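Local coordinates for Fe-regulated protein B (Neisseria meningitidis, PDB 4AIP) that transports iron across the outer membrane as a TonB-dependent transporter, a plugged beta-barrel that may, like its relatives, act in siderophore uptake, at residues G135-D140 and R304-S309; N70-Q75 and R86-E91; R282-V287 and S720-N725. All coordinates share one frame; numbering follows the deposited sequence.

Contact 1: residues G135-D140 and R304-S309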
loop_
_atom_site.group_PDB
_atom_site.type_symbol
_atom_site.label_atom_id
_atom_site.label_comp_id
_atom_site.label_asym_id
_atom_site.label_seq_id
_atom_site.Cartn_x
_atom_site.Cartn_y
_atom_site.Cartn_z
ATOM N N GLY B 135 -10.256 -23.771 -3.419
ATOM C CA GLY B 135 -11.689 -23.626 -3.323
ATOM C C GLY B 135 -12.145 -22.279 -3.819
ATOM O O GLY B 135 -11.368 -21.399 -4.129
ATOM N N ARG B 136 -13.438 -22.132 -3.900
ATOM C CA ARG B 136 -13.999 -20.890 -4.254
ATOM C C ARG B 136 -13.987 -19.978 -3.019
ATOM O O ARG B 136 -13.997 -20.426 -1.888
ATOM C CB ARG B 136 -15.410 -21.089 -4.834
ATOM C CG ARG B 136 -15.460 -21.762 -6.205
ATOM C CD ARG B 136 -16.839 -22.337 -6.449
ATOM N NE ARG B 136 -17.096 -22.720 -7.847
ATOM C CZ ARG B 136 -16.786 -23.902 -8.411
ATOM N NH1 ARG B 136 -16.180 -24.867 -7.708
ATOM N NH2 ARG B 136 -17.064 -24.110 -9.689
ATOM N N PHE B 137 -13.979 -18.678 -3.314
ATOM C CA PHE B 137 -13.677 -17.596 -2.422
ATOM C C PHE B 137 -14.729 -17.487 -1.363
ATOM O O PHE B 137 -15.951 -17.493 -1.645
ATOM C CB PHE B 137 -13.679 -16.314 -3.248
ATOM C CG PHE B 137 -12.954 -15.206 -2.608
ATOM C CD1 PHE B 137 -13.557 -14.444 -1.624
ATOM C CD2 PHE B 137 -11.649 -14.935 -2.959
ATOM C CE1 PHE B 137 -12.853 -13.453 -0.986
ATOM C CE2 PHE B 137 -10.933 -13.908 -2.338
ATOM C CZ PHE B 137 -11.538 -13.173 -1.372
ATOM N N ILE B 138 -14.261 -17.392 -0.133
ATOM C CA ILE B 138 -15.175 -17.252 0.977
ATOM C C ILE B 138 -15.002 -15.882 1.556
ATOM O O ILE B 138 -13.894 -15.459 1.895
ATOM C CB ILE B 138 -14.988 -18.357 2.018
ATOM C CG1 ILE B 138 -15.088 -19.705 1.302
ATOM C CG2 ILE B 138 -16.057 -18.200 3.187
ATOM C CD1 ILE B 138 -14.636 -20.943 2.133
ATOM N N VAL B 139 -16.141 -15.203 1.649
ATOM C CA VAL B 139 -16.207 -13.816 2.015
ATOM C C VAL B 139 -15.640 -13.691 3.440
ATOM O O VAL B 139 -15.679 -14.609 4.194
ATOM C CB VAL B 139 -17.667 -13.368 1.942
ATOM C CG1 VAL B 139 -18.470 -14.170 2.953
ATOM C CG2 VAL B 139 -17.790 -11.859 2.161
ATOM N N ASP B 140 -15.151 -12.505 3.743
ATOM C CA ASP B 140 -14.602 -12.094 5.004
ATOM C C ASP B 140 -15.774 -11.653 5.895
ATOM O O ASP B 140 -16.523 -10.765 5.513
ATOM C CB ASP B 140 -13.745 -10.878 4.672
ATOM C CG ASP B 140 -12.914 -10.363 5.834
ATOM O OD1 ASP B 140 -13.346 -10.341 7.041
ATOM O OD2 ASP B 140 -11.767 -9.931 5.512
ATOM N N ARG B 304 0.911 -13.693 -5.017
ATOM C CA ARG B 304 -0.397 -13.827 -5.575
ATOM C C ARG B 304 -1.383 -12.917 -4.896
ATOM O O ARG B 304 -1.315 -12.736 -3.657
ATOM C CB ARG B 304 -0.842 -15.237 -5.330
ATOM C CG ARG B 304 -1.791 -15.721 -6.357
ATOM C CD ARG B 304 -1.551 -17.109 -6.687
ATOM N NE ARG B 304 -0.409 -17.117 -7.607
ATOM C CZ ARG B 304 0.552 -18.008 -7.559
ATOM N NH1 ARG B 304 0.441 -18.899 -6.667
ATOM N NH2 ARG B 304 1.589 -18.035 -8.375
ATOM N N GLU B 305 -2.288 -12.327 -5.676
ATOM C CA GLU B 305 -3.464 -11.679 -5.076
ATOM C C GLU B 305 -4.692 -12.315 -5.669
ATOM O O GLU B 305 -4.765 -12.552 -6.903
ATOM C CB GLU B 305 -3.509 -10.149 -5.317
ATOM C CG GLU B 305 -2.144 -9.499 -5.383
ATOM C CD GLU B 305 -2.157 -7.959 -5.438
ATOM O OE1 GLU B 305 -2.977 -7.436 -6.219
ATOM O OE2 GLU B 305 -1.299 -7.323 -4.756
ATOM N N THR B 306 -5.660 -12.607 -4.804
ATOM C CA THR B 306 -6.893 -13.141 -5.279
ATOM C C THR B 306 -7.992 -12.280 -4.646
ATOM O O THR B 306 -7.953 -11.988 -3.450
ATOM C CB THR B 306 -7.003 -14.748 -5.136
ATOM O OG1 THR B 306 -7.654 -15.104 -3.935
ATOM C CG2 THR B 306 -5.635 -15.462 -5.133
ATOM N N THR B 307 -8.926 -11.806 -5.473
ATOM C CA THR B 307 -9.823 -10.721 -5.087
ATOM C C THR B 307 -11.294 -10.978 -5.467
ATOM O O THR B 307 -11.604 -11.527 -6.544
ATOM C CB THR B 307 -9.375 -9.434 -5.800
ATOM O OG1 THR B 307 -7.946 -9.400 -5.851
ATOM C CG2 THR B 307 -9.846 -8.253 -5.062
ATOM N N GLN B 308 -12.207 -10.517 -4.628
ATOM C CA GLN B 308 -13.615 -10.567 -4.952
ATOM C C GLN B 308 -14.169 -9.186 -4.710
ATOM O O GLN B 308 -13.955 -8.590 -3.608
ATOM C CB GLN B 308 -14.353 -11.593 -4.082
ATOM C CG GLN B 308 -15.687 -12.053 -4.640
ATOM C CD GLN B 308 -16.422 -13.022 -3.711
ATOM O OE1 GLN B 308 -16.929 -12.631 -2.679
ATOM N NE2 GLN B 308 -16.481 -14.279 -4.089
ATOM N N SER B 309 -14.886 -8.674 -5.708
ATOM C CA SER B 309 -15.358 -7.321 -5.646
ATOM C C SER B 309 -16.740 -7.336 -6.175
ATOM O O SER B 309 -17.096 -8.049 -7.130
ATOM C CB SER B 309 -14.559 -6.335 -6.506
ATOM O OG SER B 309 -13.206 -6.669 -6.626
HETATM O O HOH W 1 -17.105 -15.254 -0.710
#

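Contact 2: residues N70-Q75 and R86-E91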
loop_
_atom_site.group_PDB
_atom_site.type_symbol
_atom_site.label_atom_id
_atom_site.label_comp_id
_atom_site.label_asym_id
_atom_site.label_seq_id
_atom_site.Cartn_x
_atom_site.Cartn_y
_atom_site.Cartn_z
ATOM N N ASN B 70 -30.252 -16.181 9.943
ATOM C CA ASN B 70 -29.525 -15.401 10.946
ATOM C C ASN B 70 -28.800 -16.271 11.926
ATOM O O ASN B 70 -28.974 -16.132 13.127
ATOM C CB ASN B 70 -30.471 -14.464 11.716
ATOM C CG ASN B 70 -30.873 -13.251 10.910
ATOM O OD1 ASN B 70 -30.521 -13.114 9.754
ATOM N ND2 ASN B 70 -31.597 -12.350 11.536
ATOM N N ILE B 71 -28.009 -17.191 11.394
ATOM C CA ILE B 71 -27.163 -18.060 12.208
ATOM C C ILE B 71 -26.178 -17.218 12.988
ATOM O O ILE B 71 -25.933 -17.451 14.153
ATOM C CB ILE B 71 -26.345 -19.002 11.323
ATOM C CG1 ILE B 71 -27.185 -20.162 10.858
ATOM C CG2 ILE B 71 -25.169 -19.581 12.043
ATOM C CD1 ILE B 71 -26.437 -20.955 9.853
ATOM N N VAL B 72 -25.624 -16.229 12.314
ATOM C CA VAL B 72 -24.736 -15.284 12.941
ATOM C C VAL B 72 -25.362 -13.924 12.835
ATOM O O VAL B 72 -25.781 -13.521 11.770
ATOM C CB VAL B 72 -23.379 -15.255 12.231
ATOM C CG1 VAL B 72 -22.457 -14.326 12.951
ATOM C CG2 VAL B 72 -22.801 -16.678 12.129
ATOM N N THR B 73 -25.432 -13.228 13.953
ATOM C CA THR B 73 -25.876 -11.874 13.932
ATOM C C THR B 73 -24.650 -11.024 14.193
ATOM O O THR B 73 -23.649 -11.464 14.786
ATOM C CB THR B 73 -26.933 -11.499 14.998
ATOM O OG1 THR B 73 -26.497 -11.818 16.271
ATOM C CG2 THR B 73 -28.002 -12.254 14.957
ATOM N N LEU B 74 -24.732 -9.787 13.735
ATOM C CA LEU B 74 -23.671 -8.831 13.956
ATOM C C LEU B 74 -23.348 -8.662 15.465
ATOM O O LEU B 74 -22.197 -8.502 15.847
ATOM C CB LEU B 74 -24.079 -7.463 13.402
ATOM C CG LEU B 74 -22.970 -6.420 13.488
ATOM C CD1 LEU B 74 -21.751 -6.875 12.688
ATOM C CD2 LEU B 74 -23.458 -5.107 12.904
ATOM N N GLN B 75 -24.361 -8.645 16.303
ATOM C CA GLN B 75 -24.142 -8.383 17.681
ATOM C C GLN B 75 -23.421 -9.611 18.318
ATOM O O GLN B 75 -22.508 -9.462 19.147
ATOM C CB GLN B 75 -25.496 -8.069 18.295
ATOM C CG GLN B 75 -25.840 -8.881 19.524
ATOM C CD GLN B 75 -25.329 -8.173 20.749
ATOM O OE1 GLN B 75 -24.114 -8.071 20.982
ATOM N NE2 GLN B 75 -26.256 -7.614 21.521
ATOM N N ARG B 86 -14.937 -20.053 8.699
ATOM C CA ARG B 86 -14.626 -21.376 9.254
ATOM C C ARG B 86 -14.766 -21.333 10.783
ATOM O O ARG B 86 -15.494 -22.141 11.362
ATOM C CB ARG B 86 -13.215 -21.841 8.869
ATOM C CG ARG B 86 -12.767 -23.154 9.586
ATOM C CD ARG B 86 -11.476 -23.712 8.949
ATOM N NE ARG B 86 -10.302 -22.812 9.072
ATOM C CZ ARG B 86 -9.186 -22.904 8.315
ATOM N NH1 ARG B 86 -9.038 -23.790 7.336
ATOM N NH2 ARG B 86 -8.198 -22.070 8.495
ATOM N N GLU B 87 -14.133 -20.354 11.425
ATOM C CA GLU B 87 -14.235 -20.330 12.863
ATOM C C GLU B 87 -15.583 -19.754 13.290
ATOM O O GLU B 87 -16.111 -20.104 14.368
ATOM C CB GLU B 87 -13.037 -19.640 13.516
ATOM C CG GLU B 87 -11.726 -20.402 13.314
ATOM C CD GLU B 87 -11.593 -21.584 14.294
ATOM O OE1 GLU B 87 -12.352 -21.620 15.324
ATOM O OE2 GLU B 87 -10.714 -22.474 14.028
ATOM N N LEU B 88 -16.180 -18.944 12.431
ATOM C CA LEU B 88 -17.419 -18.332 12.836
ATOM C C LEU B 88 -18.625 -19.304 12.861
ATOM O O LEU B 88 -19.462 -19.211 13.757
ATOM C CB LEU B 88 -17.690 -17.109 11.967
ATOM C CG LEU B 88 -18.728 -16.150 12.516
ATOM C CD1 LEU B 88 -18.231 -15.511 13.816
ATOM C CD2 LEU B 88 -19.072 -15.056 11.489
ATOM N N LEU B 89 -18.689 -20.212 11.890
ATOM C CA LEU B 89 -19.790 -21.181 11.728
ATOM C C LEU B 89 -19.433 -22.646 12.215
ATOM O O LEU B 89 -20.032 -23.677 11.783
ATOM C CB LEU B 89 -20.244 -21.220 10.264
ATOM C CG LEU B 89 -20.376 -19.932 9.482
ATOM C CD1 LEU B 89 -20.612 -20.238 7.974
ATOM C CD2 LEU B 89 -21.579 -19.178 10.005
ATOM N N LYS B 90 -18.463 -22.739 13.115
ATOM C CA LYS B 90 -18.041 -24.062 13.605
ATOM C C LYS B 90 -19.074 -24.776 14.470
ATOM O O LYS B 90 -19.043 -26.022 14.545
ATOM C CB LYS B 90 -16.679 -24.006 14.290
ATOM C CG LYS B 90 -16.676 -23.230 15.606
ATOM C CD LYS B 90 -15.265 -23.169 16.149
ATOM C CE LYS B 90 -14.440 -24.449 15.850
ATOM N NZ LYS B 90 -13.079 -24.245 16.551
ATOM N N GLU B 91 -20.000 -24.041 15.096
ATOM C CA GLU B 91 -21.110 -24.697 15.815
ATOM C C GLU B 91 -22.168 -25.321 14.915
ATOM O O GLU B 91 -23.167 -25.871 15.433
ATOM C CB GLU B 91 -21.783 -23.790 16.857
ATOM C CG GLU B 91 -21.350 -24.176 18.254
ATOM C CD GLU B 91 -22.243 -23.711 19.389
ATOM O OE1 GLU B 91 -22.276 -22.464 19.645
ATOM O OE2 GLU B 91 -22.846 -24.608 20.075
#

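Contact 3: residues R282-V287 and S720-N725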
loop_
_atom_site.group_PDB
_atom_site.type_symbol
_atom_site.label_atom_id
_atom_site.label_comp_id
_atom_site.label_asym_id
_atom_site.label_seq_id
_atom_site.Cartn_x
_atom_site.Cartn_y
_atom_site.Cartn_z
ATOM N N ARG B 282 -1.574 -24.297 -6.816
ATOM C CA ARG B 282 -2.243 -25.373 -6.012
ATOM C C ARG B 282 -2.324 -25.105 -4.533
ATOM O O ARG B 282 -1.619 -25.743 -3.750
ATOM C CB ARG B 282 -1.507 -26.721 -6.088
ATOM C CG ARG B 282 -1.569 -27.458 -7.375
ATOM C CD ARG B 282 -0.881 -28.793 -7.225
ATOM N NE ARG B 282 -0.246 -29.205 -8.469
ATOM C CZ ARG B 282 0.964 -28.814 -8.878
ATOM N NH1 ARG B 282 1.709 -27.999 -8.128
ATOM N NH2 ARG B 282 1.429 -29.238 -10.048
ATOM N N GLU B 283 -3.231 -24.239 -4.123
ATOM C CA GLU B 283 -3.311 -23.849 -2.718
ATOM C C GLU B 283 -3.837 -24.910 -1.748
ATOM O O GLU B 283 -3.788 -24.723 -0.509
ATOM C CB GLU B 283 -4.130 -22.592 -2.612
ATOM C CG GLU B 283 -3.686 -21.581 -3.635
ATOM C CD GLU B 283 -4.312 -20.240 -3.433
ATOM O OE1 GLU B 283 -5.287 -20.102 -2.621
ATOM O OE2 GLU B 283 -3.829 -19.317 -4.109
ATOM N N GLU B 284 -4.327 -26.023 -2.291
ATOM C CA GLU B 284 -4.868 -27.083 -1.436
ATOM C C GLU B 284 -3.767 -27.918 -0.785
ATOM O O GLU B 284 -4.016 -28.654 0.138
ATOM C CB GLU B 284 -5.903 -27.948 -2.171
ATOM C CG GLU B 284 -5.299 -28.896 -3.203
ATOM C CD GLU B 284 -6.341 -29.826 -3.872
ATOM O OE1 GLU B 284 -7.349 -30.260 -3.239
ATOM O OE2 GLU B 284 -6.137 -30.136 -5.055
ATOM N N PHE B 285 -2.552 -27.787 -1.285
ATOM C CA PHE B 285 -1.398 -28.456 -0.727
ATOM C C PHE B 285 -0.362 -27.426 -0.256
ATOM O O PHE B 285 -0.329 -26.315 -0.787
ATOM C CB PHE B 285 -0.743 -29.308 -1.813
ATOM C CG PHE B 285 -1.659 -30.319 -2.494
ATOM C CD1 PHE B 285 -2.387 -31.263 -1.758
ATOM C CD2 PHE B 285 -1.717 -30.373 -3.886
ATOM C CE1 PHE B 285 -3.212 -32.183 -2.397
ATOM C CE2 PHE B 285 -2.532 -31.288 -4.527
ATOM C CZ PHE B 285 -3.283 -32.190 -3.779
ATOM N N THR B 286 0.495 -27.790 0.712
ATOM C CA THR B 286 1.742 -27.003 0.924
ATOM C C THR B 286 2.867 -27.599 0.131
ATOM O O THR B 286 2.648 -28.144 -0.925
ATOM C CB THR B 286 2.205 -26.775 2.415
ATOM O OG1 THR B 286 2.517 -28.001 3.081
ATOM C CG2 THR B 286 1.180 -26.279 3.170
ATOM N N VAL B 287 4.073 -27.446 0.645
ATOM C CA VAL B 287 5.255 -27.996 0.052
ATOM C C VAL B 287 5.620 -29.214 0.882
ATOM O O VAL B 287 5.700 -29.143 2.100
ATOM C CB VAL B 287 6.380 -26.965 0.057
ATOM C CG1 VAL B 287 7.664 -27.542 -0.525
ATOM C CG2 VAL B 287 5.964 -25.777 -0.747
ATOM N N SER B 720 -13.495 -31.990 4.668
ATOM C CA SER B 720 -13.815 -31.494 3.322
ATOM C C SER B 720 -12.592 -31.070 2.589
ATOM O O SER B 720 -12.291 -29.910 2.498
ATOM C CB SER B 720 -14.789 -30.336 3.394
ATOM O OG SER B 720 -15.776 -30.601 4.361
ATOM N N GLN B 721 -11.878 -32.012 2.037
ATOM C CA GLN B 721 -10.676 -31.702 1.274
ATOM C C GLN B 721 -10.276 -33.087 0.856
ATOM O O GLN B 721 -10.956 -34.029 1.232
ATOM C CB GLN B 721 -9.592 -31.057 2.176
ATOM C CG GLN B 721 -8.970 -32.004 3.206
ATOM C CD GLN B 721 -8.412 -31.323 4.389
ATOM O OE1 GLN B 721 -9.059 -30.491 4.985
ATOM N NE2 GLN B 721 -7.198 -31.676 4.755
ATOM N N ARG B 722 -9.195 -33.255 0.099
ATOM C CA ARG B 722 -8.775 -34.609 -0.194
ATOM C C ARG B 722 -8.272 -35.272 1.070
ATOM O O ARG B 722 -7.932 -34.606 2.046
ATOM C CB ARG B 722 -7.712 -34.633 -1.257
ATOM C CG ARG B 722 -7.949 -33.680 -2.398
ATOM C CD ARG B 722 -6.861 -33.958 -3.391
ATOM N NE ARG B 722 -6.862 -33.044 -4.517
ATOM C CZ ARG B 722 -7.467 -33.282 -5.672
ATOM N NH1 ARG B 722 -8.153 -34.388 -5.859
ATOM N NH2 ARG B 722 -7.391 -32.399 -6.643
ATOM N N TRP B 723 -8.188 -36.588 1.013
ATOM C CA TRP B 723 -8.021 -37.449 2.177
ATOM C C TRP B 723 -6.575 -37.836 2.461
ATOM O O TRP B 723 -6.273 -38.400 3.535
ATOM C CB TRP B 723 -8.822 -38.710 1.915
ATOM C CG TRP B 723 -8.083 -39.702 1.082
ATOM C CD1 TRP B 723 -7.776 -39.627 -0.283
ATOM C CD2 TRP B 723 -7.551 -40.933 1.551
ATOM N NE1 TRP B 723 -7.116 -40.765 -0.674
ATOM C CE2 TRP B 723 -6.951 -41.585 0.425
ATOM C CE3 TRP B 723 -7.568 -41.582 2.803
ATOM C CZ2 TRP B 723 -6.318 -42.839 0.540
ATOM C CZ3 TRP B 723 -6.967 -42.812 2.922
ATOM C CH2 TRP B 723 -6.337 -43.446 1.788
ATOM N N THR B 724 -5.699 -37.551 1.496
ATOM C CA THR B 724 -4.260 -37.786 1.607
ATOM C C THR B 724 -3.818 -36.693 2.583
ATOM O O THR B 724 -4.659 -35.929 3.019
ATOM C CB THR B 724 -3.616 -37.690 0.220
ATOM O OG1 THR B 724 -4.193 -36.569 -0.487
ATOM C CG2 THR B 724 -3.880 -38.999 -0.572
ATOM N N ASN B 725 -2.594 -36.579 3.053
ATOM C CA ASN B 725 -2.563 -35.659 4.228
ATOM C C ASN B 725 -2.256 -34.181 3.937
ATOM O O ASN B 725 -1.157 -33.715 4.172
ATOM C CB ASN B 725 -1.798 -36.219 5.429
ATOM C CG ASN B 725 -2.583 -37.320 6.187
ATOM O OD1 ASN B 725 -2.030 -38.370 6.475
ATOM N ND2 ASN B 725 -3.858 -37.066 6.516
HETATM O O HOH W 2 -7.709 -30.980 -0.646
#

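Contact 1: residues G135-D140 and R304-S309
F137 of the loop 135-140 lays its ring against strand 304-309, where Q308 lies over one face and T306 meets the rim. The Q308 methylene makes the contact: CB sits 4.0 Å from the centroid of the F137 ring and 15° off the ring normal, a CH-pi contact displaced from the middle of the ring toward its rim. From there the extended Q308 chain runs back over the aromatic side chain to its root, bringing NE2 within 3.6 Å of F137 CB. The amide is not flat on the ring; the two planes stand 43° apart. F137 reaches the strand because its CG lies anti to the backbone N (chi1 -160°), which swings the ring out from the loop. One edge of the ring then comes to T306, with F137 CE2 3.7 Å from the T306 carbonyl O, close to the ring plane, and 3.8 Å from T306 OG1. That hydroxyl is buried by the contact and has no polar partner in the model. A water supplies the polar link between the segments: it donates to F137 O at 2.7 Å and, over a longer 3.3 Å, to Q308 OE1. The glutamine is thus used twice, its aliphatic part on the ring and its carbonyl on the water. Beyond these two segments, the F137 ring also stacks with H275 of the neighbouring strand 264-276, and T103 of another loop touches both F137 and T306. The bond from D140 N to D273 OD2 fastens the same loop to that strand. A plug loop set against the inner wall of the barrel by an aromatic side chain and linked to it by a water belongs to the plug-in-barrel architecture of TonB-dependent transporters.

Contact 2: residues N70-Q75 and R86-E91
V72 spreads its two methyl groups over consecutive leucines at the end of helix 85-88. CG2 makes the tighter approach, 3.5 Å from CD2 of L89, while CG1 rests 3.8 Å from CD2 of L88. With CG1 anti to the backbone N (chi1 -177°) and CG2 beside it, the valine fork straddles both partners. I71 joins from the same side, its CG2 4.1 Å from L89 CD2, so that one leucine methyl receives methyls from two residues. L89 crosses both I71 and V72 at about a right angle, whereas L88 meets V72 more obliquely.

Farther out, a classic beta bulge places I71 and V72 together opposite V147 of strand 144-151, and L89 packs on that same V147 and on F97. K77 of helix 74-77 touches both V72 and L88. On the other segment, K90 NZ bonds E87 OE1 at 3.0 Å on its syn side, 24° out of the carboxylate plane. Between the segments only branched aliphatic groups meet; the contact is therefore hydrophobic packing within the plug, held by methyl-to-methyl fit, while the charges of the second segment are used to pair K90 with E87 and with the barrel residue D689.

Contact 3: residues R282-V287 and S720-N725
Two irregular loops, 282-287 and 720-725, come nearest at E284 and Q721, whose CA atoms lie 7.9 Å apart, and E284 meets R722 between them. Residues 282-285 form a type I beta turn, closed by a weak bond from F285 N to R282 O, and E284 projects from it toward the second loop. R722 answers with a side chain extended from CG to NE that crosses the glutamate at about a right angle. Its NH2 donates to E284 OE2 at 3.0 Å, in the guanidinium plane and onto the syn lone pair; NE adds a weak bond to the same oxygen. One oxygen thus takes both donors of the salt bridge, and the carboxylate is turned 46° from the guanidinium instead of facing it squarely. H133 ND1 of the plug also bonds OE2, and this gathering of donors probably steadies its negative charge. The other oxygen, OE1, accepts from a water at 2.7 Å, which in turn accepts from R722 N at 2.8 Å, linking side chain to backbone. F285 flanks the pair: E284 CG lies over the centre of the F285 ring, 3.7 Å above its plane, and F285 CZ comes 3.8 Å from R722 NE, with ring and guanidinium 22° apart. Such a salt bridge, water-bridged and shared with a plug histidine, joins two long inter-strand loops of the beta-barrel, beside the plug, as in the plug-in-barrel fold of TonB-dependent transporters.

Overall arrangement
From the N terminus, contact 2 comes first, closing a short loop inside the plug between its bulged strand 67-73 and helix 85-88. It is complete before contact 1 opens at 135-140, the plug loop that reaches over to barrel strand 302-318. Contact 3 begins at 282-287, between the two segments of contact 1, and ends far on at 720-725, so these two cross; it ties the loop after strand 278-279 to the loop before the last strand. Contacts 1 and 3 touch, R304 packing on E283, with centres about 18 Å apart. Contact 2 thus ties parts of the plug to each other, contact 1 the plug to the barrel wall, and contact 3 two barrel loops.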